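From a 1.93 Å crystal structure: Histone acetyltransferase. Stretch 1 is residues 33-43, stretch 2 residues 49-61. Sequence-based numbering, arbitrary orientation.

Stretch 1 (33-43) GQLLYYVHYVE
Stretch 2 (49-61) DRWLPGSALRERR

Residues 35-41 form an extended strand that pairs antiparallel with the strand beginning at Arg50, their axes 140° apart and 4.5 Å at closest approach. Tyr37 faces Leu52 (CA-CA 5.3 Å) and Val39 faces Arg50 (CA-CA 5.7 Å) as hydrogen-bonded pairs: Tyr37 N to Leu52 O is 2.9 Å, Leu52 N to Tyr37 O 2.8 Å, Val39 N to Arg50 O 2.9 Å and Arg50 N to Val39 O 3.2 Å. Between them, Tyr38 and Trp51 form a non-hydrogen-bonded pair (CA-CA 4.3 Å). After Pro53, a 3-10 segment, 54-56, leads into strand 57-59.

On the face carrying Leu36, Tyr38 and Trp51, the indole (chi1 -71°, chi2 97°) receives Tyr38 (chi1 t) over its six-membered ring, with Tyr38 CB 3.6 Å from the centroid, a CH-pi contact almost along the normal. The face carrying Tyr37, Val39, Arg50 and Leu52 is largely apolar at these contacts: Val39 CG2 lies 3.7 Å from Leu52 CD1, and Tyr37 CD2 3.6 Å from Leu57 CD1; all four have chi1 m, and both leucines chi2 t.

Polar contacts flank the ladder. His40 (chi1 t) donates from ND1 to Asp49 OD1 at 2.7 Å, angle 165°; the carboxylate oxygen lies near the imidazole plane, where the ND1 hydrogen points, so the bond is nearly straight. One water accepts from Tyr41 N and donates to Asp49 OD1; another accepts from Gly54 N and donates to Leu35 O, bridging two atoms 4.4 Å apart, too far for a direct bond.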

ATOM      1  N   GLY B  33     -15.131   3.070   7.350  1.00 66.57           N
ATOM      2  CA  GLY B  33     -14.548   4.339   6.933  1.00 65.86           C
ATOM      3  C   GLY B  33     -13.054   4.336   6.652  1.00 65.38           C
ATOM      4  O   GLY B  33     -12.526   5.280   6.059  1.00 62.72           O
ATOM      5  N   GLN B  34     -12.353   3.279   7.042  1.00 60.85           N
ATOM      6  CA  GLN B  34     -10.891   3.190   6.874  1.00 40.64           C
ATOM      7  C   GLN B  34     -10.465   3.296   5.400  1.00 32.59           C
ATOM      8  O   GLN B  34     -11.148   2.817   4.561  1.00 32.27           O
ATOM      9  CB  GLN B  34     -10.462   1.860   7.479  1.00 40.15           C
ATOM     10  CG  GLN B  34      -9.222   1.246   6.887  1.00 38.65           C
ATOM     11  CD  GLN B  34      -8.569   0.255   7.814  1.00 40.55           C
ATOM     12  OE1 GLN B  34      -8.942  -0.898   7.880  1.00 43.24           O
ATOM     13  NE2 GLN B  34      -7.531   0.694   8.489  1.00 43.82           N
ATOM     14  N   LEU B  35      -9.362   3.987   5.152  1.00 29.75           N
ATOM     15  CA  LEU B  35      -8.763   4.059   3.807  1.00 24.52           C
ATOM     16  C   LEU B  35      -7.957   2.777   3.583  1.00 21.30           C
ATOM     17  O   LEU B  35      -7.270   2.384   4.480  1.00 23.94           O
ATOM     18  CB  LEU B  35      -7.853   5.273   3.730  1.00 30.62           C
ATOM     19  CG  LEU B  35      -8.572   6.597   3.543  1.00 42.97           C
ATOM     20  CD1 LEU B  35      -7.612   7.757   3.517  1.00 46.73           C
ATOM     21  CD2 LEU B  35      -9.384   6.587   2.293  1.00 45.08           C
ATOM     22  N   LEU B  36      -8.120   2.172   2.417  1.00 15.72           N
ATOM     23  CA  LEU B  36      -7.325   1.009   1.978  1.00 13.55           C
ATOM     24  C   LEU B  36      -6.580   1.416   0.703  1.00 19.55           C
ATOM     25  O   LEU B  36      -7.105   2.150  -0.091  1.00 17.38           O
ATOM     26  CB  LEU B  36      -8.198  -0.215   1.746  1.00 27.95           C
ATOM     27  CG  LEU B  36      -8.959  -0.692   2.969  1.00 21.16           C
ATOM     28  CD1 LEU B  36      -9.833  -1.873   2.642  1.00 21.40           C
ATOM     29  CD2 LEU B  36      -8.018  -0.996   4.087  1.00 16.75           C
ATOM     30  N   TYR B  37      -5.389   0.887   0.569  1.00 15.18           N
ATOM     31  CA  TYR B  37      -4.480   1.257  -0.503  1.00 16.30           C
ATOM     32  C   TYR B  37      -4.139   0.026  -1.324  1.00 19.34           C
ATOM     33  O   TYR B  37      -3.770  -1.013  -0.768  1.00 19.44           O
ATOM     34  CB  TYR B  37      -3.210   1.893   0.068  1.00 15.72           C
ATOM     35  CG  TYR B  37      -3.487   2.997   1.069  1.00 14.90           C
ATOM     36  CD1 TYR B  37      -3.689   4.305   0.650  1.00 14.06           C
ATOM     37  CD2 TYR B  37      -3.566   2.726   2.431  1.00 23.52           C
ATOM     38  CE1 TYR B  37      -3.952   5.312   1.555  1.00 16.22           C
ATOM     39  CE2 TYR B  37      -3.827   3.728   3.345  1.00 21.21           C
ATOM     40  CZ  TYR B  37      -4.017   5.021   2.901  1.00 18.17           C
ATOM     41  OH  TYR B  37      -4.280   6.024   3.803  1.00 20.18           O
ATOM     42  N   TYR B  38      -4.264   0.146  -2.642  1.00 16.27           N
ATOM     43  CA  TYR B  38      -3.849  -0.909  -3.555  1.00 11.55           C
ATOM     44  C   TYR B  38      -2.390  -0.646  -3.892  1.00 21.46           C
ATOM     45  O   TYR B  38      -2.076   0.293  -4.628  1.00 22.33           O
ATOM     46  CB  TYR B  38      -4.712  -0.922  -4.813  1.00 16.29           C
ATOM     47  CG  TYR B  38      -4.571  -2.188  -5.624  1.00 17.42           C
ATOM     48  CD1 TYR B  38      -4.943  -3.416  -5.095  1.00 19.92           C
ATOM     49  CD2 TYR B  38      -4.062  -2.157  -6.915  1.00 18.67           C
ATOM     50  CE1 TYR B  38      -4.817  -4.579  -5.831  1.00 21.41           C
ATOM     51  CE2 TYR B  38      -3.931  -3.314  -7.658  1.00 17.87           C
ATOM     52  CZ  TYR B  38      -4.310  -4.522  -7.111  1.00 20.15           C
ATOM     53  OH  TYR B  38      -4.180  -5.677  -7.846  1.00 24.64           O
ATOM     54  N   VAL B  39      -1.502  -1.463  -3.345  1.00 15.85           N
ATOM     55  CA  VAL B  39      -0.070  -1.227  -3.454  1.00 23.06           C
ATOM     56  C   VAL B  39       0.502  -2.143  -4.519  1.00 22.45           C
ATOM     57  O   VAL B  39       0.040  -3.277  -4.707  1.00 20.36           O
ATOM     58  CB  VAL B  39       0.639  -1.423  -2.097  1.00 22.03           C
ATOM     59  CG1 VAL B  39      -0.173  -0.784  -0.976  1.00 15.63           C
ATOM     60  CG2 VAL B  39       0.891  -2.895  -1.809  1.00 36.54           C
ATOM     61  N   HIS B  40       1.483  -1.634  -5.252  1.00 17.57           N
ATOM     62  CA  HIS B  40       2.271  -2.433  -6.174  1.00 17.50           C
ATOM     63  C   HIS B  40       3.697  -2.500  -5.653  1.00 22.91           C
ATOM     64  O   HIS B  40       4.311  -1.461  -5.385  1.00 15.66           O
ATOM     65  CB  HIS B  40       2.243  -1.841  -7.587  1.00 16.01           C
ATOM     66  CG  HIS B  40       3.246  -2.454  -8.516  1.00 17.11           C
ATOM     67  ND1 HIS B  40       3.168  -3.766  -8.931  1.00 13.31           N
ATOM     68  CD2 HIS B  40       4.345  -1.936  -9.112  1.00 22.94           C
ATOM     69  CE1 HIS B  40       4.180  -4.032  -9.738  1.00 18.77           C
ATOM     70  NE2 HIS B  40       4.909  -2.939  -9.866  1.00 16.72           N
ATOM     71  N   TYR B  41       4.213  -3.713  -5.491  1.00 20.69           N
ATOM     72  CA  TYR B  41       5.585  -3.886  -5.047  1.00 13.81           C
ATOM     73  C   TYR B  41       6.491  -3.633  -6.238  1.00 18.45           C
ATOM     74  O   TYR B  41       6.341  -4.251  -7.298  1.00 17.88           O
ATOM     75  CB  TYR B  41       5.808  -5.275  -4.460  1.00 12.94           C
ATOM     76  CG  TYR B  41       4.958  -5.518  -3.244  1.00 15.59           C
ATOM     77  CD1 TYR B  41       5.407  -5.171  -1.974  1.00 25.34           C
ATOM     78  CD2 TYR B  41       3.694  -6.075  -3.366  1.00 18.00           C
ATOM     79  CE1 TYR B  41       4.619  -5.386  -0.861  1.00 12.33           C
ATOM     80  CE2 TYR B  41       2.903  -6.288  -2.267  1.00 12.05           C
ATOM     81  CZ  TYR B  41       3.368  -5.946  -1.017  1.00 16.14           C
ATOM     82  OH  TYR B  41       2.569  -6.167   0.075  1.00 19.80           O
ATOM     83  N   VAL B  42       7.431  -2.711  -6.051  1.00 16.91           N
ATOM     84  CA  VAL B  42       8.214  -2.166  -7.149  1.00 20.86           C
ATOM     85  C   VAL B  42       9.045  -3.234  -7.848  1.00 24.97           C
ATOM     86  O   VAL B  42       9.232  -3.185  -9.070  1.00 24.21           O
ATOM     87  CB  VAL B  42       9.074  -1.024  -6.584  1.00 22.38           C
ATOM     88  CG1 VAL B  42      10.321  -0.877  -7.369  1.00 31.07           C
ATOM     89  CG2 VAL B  42       8.262   0.266  -6.547  1.00 24.72           C
ATOM     90  N   GLU B  43       9.528  -4.227  -7.110  1.00 25.73           N
ATOM     91  CA  GLU B  43      10.339  -5.294  -7.676  1.00 15.86           C
ATOM     92  C   GLU B  43       9.611  -6.633  -7.640  1.00 32.21           C
ATOM     93  O   GLU B  43      10.238  -7.687  -7.506  1.00 36.09           O
ATOM     94  CB  GLU B  43      11.679  -5.379  -6.951  1.00 18.09           C
ATOM     95  CG  GLU B  43      12.533  -4.141  -7.164  1.00 24.98           C
ATOM     96  CD  GLU B  43      14.008  -4.404  -6.977  1.00 20.12           C
ATOM     97  OE1 GLU B  43      14.677  -4.744  -7.973  1.00 22.39           O
ATOM     98  OE2 GLU B  43      14.498  -4.259  -5.838  1.00 24.85           O
ATOM     99  N   ASP B  49       0.351  -7.543  -6.328  1.00 16.28           N
ATOM    100  CA  ASP B  49      -0.403  -6.347  -5.921  1.00 13.48           C
ATOM    101  C   ASP B  49      -1.516  -6.730  -4.942  1.00 22.23           C
ATOM    102  O   ASP B  49      -2.169  -7.744  -5.134  1.00 20.93           O
ATOM    103  CB  ASP B  49      -1.005  -5.623  -7.100  1.00 14.86           C
ATOM    104  CG  ASP B  49       0.007  -5.107  -8.095  1.00 19.87           C
ATOM    105  OD1 ASP B  49       1.165  -5.233  -7.868  1.00 23.10           O
ATOM    106  OD2 ASP B  49      -0.411  -4.566  -9.029  1.00 19.73           O
ATOM    107  N   ARG B  50      -1.744  -5.868  -3.971  1.00 18.43           N
ATOM    108  CA  ARG B  50      -2.811  -6.171  -3.007  1.00 22.79           C
ATOM    109  C   ARG B  50      -3.311  -4.937  -2.275  1.00 20.58           C
ATOM    110  O   ARG B  50      -2.681  -3.946  -2.276  1.00 12.97           O
ATOM    111  CB  ARG B  50      -2.327  -7.144  -1.936  1.00 18.85           C
ATOM    112  CG  ARG B  50      -1.018  -6.796  -1.284  1.00 40.58           C
ATOM    113  CD  ARG B  50      -0.528  -8.023  -0.535  1.00 38.31           C
ATOM    114  NE  ARG B  50       0.107  -8.866  -1.516  1.00 47.83           N
ATOM    115  CZ  ARG B  50       0.269 -10.163  -1.462  1.00 55.88           C
ATOM    116  NH1 ARG B  50      -0.186 -10.865  -0.452  1.00 45.85           N
ATOM    117  NH2 ARG B  50       0.893 -10.770  -2.439  1.00 68.98           N
ATOM    118  N   TRP B  51      -4.489  -5.104  -1.719  1.00 19.67           N
ATOM    119  CA  TRP B  51      -5.080  -4.067  -0.886  1.00 16.03           C
ATOM    120  C   TRP B  51      -4.538  -4.187   0.534  1.00 19.63           C
ATOM    121  O   TRP B  51      -4.531  -5.279   1.111  1.00 19.95           O
ATOM    122  CB  TRP B  51      -6.602  -4.183  -0.885  1.00 15.13           C
ATOM    123  CG  TRP B  51      -7.234  -3.799  -2.183  1.00 21.32           C
ATOM    124  CD1 TRP B  51      -7.619  -4.640  -3.185  1.00 17.36           C
ATOM    125  CD2 TRP B  51      -7.556  -2.475  -2.622  1.00 15.98           C
ATOM    126  NE1 TRP B  51      -8.161  -3.922  -4.220  1.00 16.49           N
ATOM    127  CE2 TRP B  51      -8.135  -2.589  -3.901  1.00 15.51           C
ATOM    128  CE3 TRP B  51      -7.412  -1.202  -2.058  1.00 19.93           C
ATOM    129  CZ2 TRP B  51      -8.569  -1.481  -4.626  1.00 17.41           C
ATOM    130  CZ3 TRP B  51      -7.843  -0.104  -2.779  1.00 23.63           C
ATOM    131  CH2 TRP B  51      -8.413  -0.250  -4.050  1.00 17.30           C
ATOM    132  N   LEU B  52      -4.083  -3.074   1.098  1.00 19.36           N
ATOM    133  CA  LEU B  52      -3.532  -3.081   2.447  1.00 19.92           C
ATOM    134  C   LEU B  52      -4.033  -1.891   3.224  1.00 17.70           C
ATOM    135  O   LEU B  52      -4.299  -0.821   2.649  1.00 18.80           O
ATOM    136  CB  LEU B  52      -1.994  -3.063   2.427  1.00 16.15           C
ATOM    137  CG  LEU B  52      -1.303  -4.260   1.778  1.00 23.77           C
ATOM    138  CD1 LEU B  52       0.191  -4.006   1.640  1.00 13.99           C
ATOM    139  CD2 LEU B  52      -1.570  -5.523   2.581  1.00 18.37           C
ATOM    140  N   PRO B  53      -4.193  -2.017   4.542  1.00 15.70           N
ATOM    141  CA  PRO B  53      -4.485  -0.864   5.384  1.00 13.80           C
ATOM    142  C   PRO B  53      -3.223  -0.043   5.628  1.00 16.39           C
ATOM    143  O   PRO B  53      -2.104  -0.464   5.329  1.00 16.12           O
ATOM    144  CB  PRO B  53      -4.999  -1.493   6.679  1.00 22.26           C
ATOM    145  CG  PRO B  53      -4.260  -2.787   6.753  1.00 16.01           C
ATOM    146  CD  PRO B  53      -4.112  -3.266   5.329  1.00 14.37           C
ATOM    147  N   GLY B  54      -3.426   1.154   6.184  1.00 21.61           N
ATOM    148  CA  GLY B  54      -2.297   2.026   6.462  1.00 22.71           C
ATOM    149  C   GLY B  54      -1.306   1.432   7.445  1.00 17.77           C
ATOM    150  O   GLY B  54      -0.119   1.770   7.414  1.00 15.56           O
ATOM    151  N   SER B  55      -1.771   0.530   8.319  1.00 15.38           N
ATOM    152  CA  SER B  55      -0.899  -0.082   9.320  1.00 21.59           C
ATOM    153  C   SER B  55       0.190  -0.945   8.700  1.00 20.46           C
ATOM    154  O   SER B  55       1.149  -1.302   9.392  1.00 17.40           O
ATOM    155  CB  SER B  55      -1.726  -0.916  10.302  1.00 23.36           C
ATOM    156  OG  SER B  55      -2.629  -1.766   9.622  1.00 19.53           O
ATOM    157  N   ALA B  56       0.058  -1.305   7.426  1.00 14.28           N
ATOM    158  CA  ALA B  56       1.059  -2.103   6.735  1.00 19.30           C
ATOM    159  C   ALA B  56       2.040  -1.258   5.934  1.00 20.69           C
ATOM    160  O   ALA B  56       2.927  -1.819   5.282  1.00 15.78           O
ATOM    161  CB  ALA B  56       0.381  -3.117   5.807  1.00 17.13           C
ATOM    162  N   LEU B  57       1.919   0.067   5.981  1.00 15.34           N
ATOM    163  CA  LEU B  57       2.685   0.951   5.117  1.00 16.57           C
ATOM    164  C   LEU B  57       3.578   1.881   5.928  1.00 17.78           C
ATOM    165  O   LEU B  57       3.298   2.208   7.083  1.00 14.78           O
ATOM    166  CB  LEU B  57       1.761   1.797   4.226  1.00 18.15           C
ATOM    167  CG  LEU B  57       0.760   1.059   3.338  1.00 18.87           C
ATOM    168  CD1 LEU B  57      -0.044   2.054   2.514  1.00 13.12           C
ATOM    169  CD2 LEU B  57       1.471   0.068   2.437  1.00 18.30           C
ATOM    170  N   ARG B  58       4.652   2.325   5.277  1.00 17.00           N
ATOM    171  CA  ARG B  58       5.564   3.325   5.803  1.00 15.79           C
ATOM    172  C   ARG B  58       5.923   4.274   4.674  1.00 24.46           C
ATOM    173  O   ARG B  58       5.998   3.869   3.513  1.00 15.74           O
ATOM    174  CB  ARG B  58       6.861   2.708   6.353  1.00 21.85           C
ATOM    175  CG  ARG B  58       6.713   1.868   7.598  1.00 25.62           C
ATOM    176  CD  ARG B  58       8.063   1.686   8.279  1.00 28.20           C
ATOM    177  NE  ARG B  58       9.052   1.025   7.431  1.00 30.08           N
ATOM    178  CZ  ARG B  58      10.105   1.630   6.888  1.00 28.49           C
ATOM    179  NH1 ARG B  58      10.310   2.926   7.086  1.00 39.97           N
ATOM    180  NH2 ARG B  58      10.955   0.941   6.140  1.00 26.89           N
ATOM    181  N   GLU B  59       6.145   5.539   5.018  1.00 20.98           N
ATOM    182  CA  GLU B  59       6.693   6.475   4.047  1.00 22.80           C
ATOM    183  C   GLU B  59       8.048   5.975   3.568  1.00 20.31           C
ATOM    184  O   GLU B  59       8.780   5.304   4.298  1.00 23.38           O
ATOM    185  CB  GLU B  59       6.848   7.867   4.661  1.00 34.15           C
ATOM    186  CG  GLU B  59       5.567   8.665   4.798  1.00 42.57           C
ATOM    187  CD  GLU B  59       5.815  10.042   5.388  1.00 48.48           C
ATOM    188  OE1 GLU B  59       4.843  10.677   5.848  1.00 52.16           O
ATOM    189  OE2 GLU B  59       6.984  10.488   5.395  1.00 48.02           O
ATOM    190  N   ARG B  60       8.373   6.308   2.325  1.00 21.72           N
ATOM    191  CA  ARG B  60       9.670   5.941   1.723  1.00 17.25           C
ATOM    192  C   ARG B  60      10.280   7.184   1.060  1.00 27.59           C
ATOM    193  O   ARG B  60       9.727   7.662   0.100  1.00 30.77           O
ATOM    194  CB  ARG B  60       9.527   4.761   0.761  1.00 23.05           C
ATOM    195  CG  ARG B  60      10.779   4.423  -0.036  1.00 22.50           C
ATOM    196  CD  ARG B  60      10.761   3.157  -0.872  1.00 20.39           C
ATOM    197  NE  ARG B  60       9.746   3.022  -1.880  1.00 14.44           N
ATOM    198  CZ  ARG B  60       9.919   3.213  -3.177  1.00 23.91           C
ATOM    199  NH1 ARG B  60      11.097   3.564  -3.630  1.00 19.36           N
ATOM    200  NH2 ARG B  60       8.919   3.065  -4.019  1.00 14.81           N
ATOM    201  N   ARG B  61      11.366   7.690   1.628  1.00 29.95           N
ATOM    202  CA  ARG B  61      12.116   8.849   1.059  1.00 35.85           C
ATOM    203  C   ARG B  61      13.443   8.957   1.791  1.00 45.97           C
ATOM    204  O   ARG B  61      13.388   9.518   2.886  1.00 57.72           O
ATOM    205  CB  ARG B  61      11.390  10.171   1.290  1.00 35.70           C
TER
HETATM  206  O   HOH W   1      -5.730   2.378   6.612  1.00 22.48           O
HETATM  207  O   HOH W   2      -2.823  -5.443 -10.072  1.00 20.33           O
HETATM  208  O   HOH W   3       3.450  -6.318  -6.683  1.00 16.83           O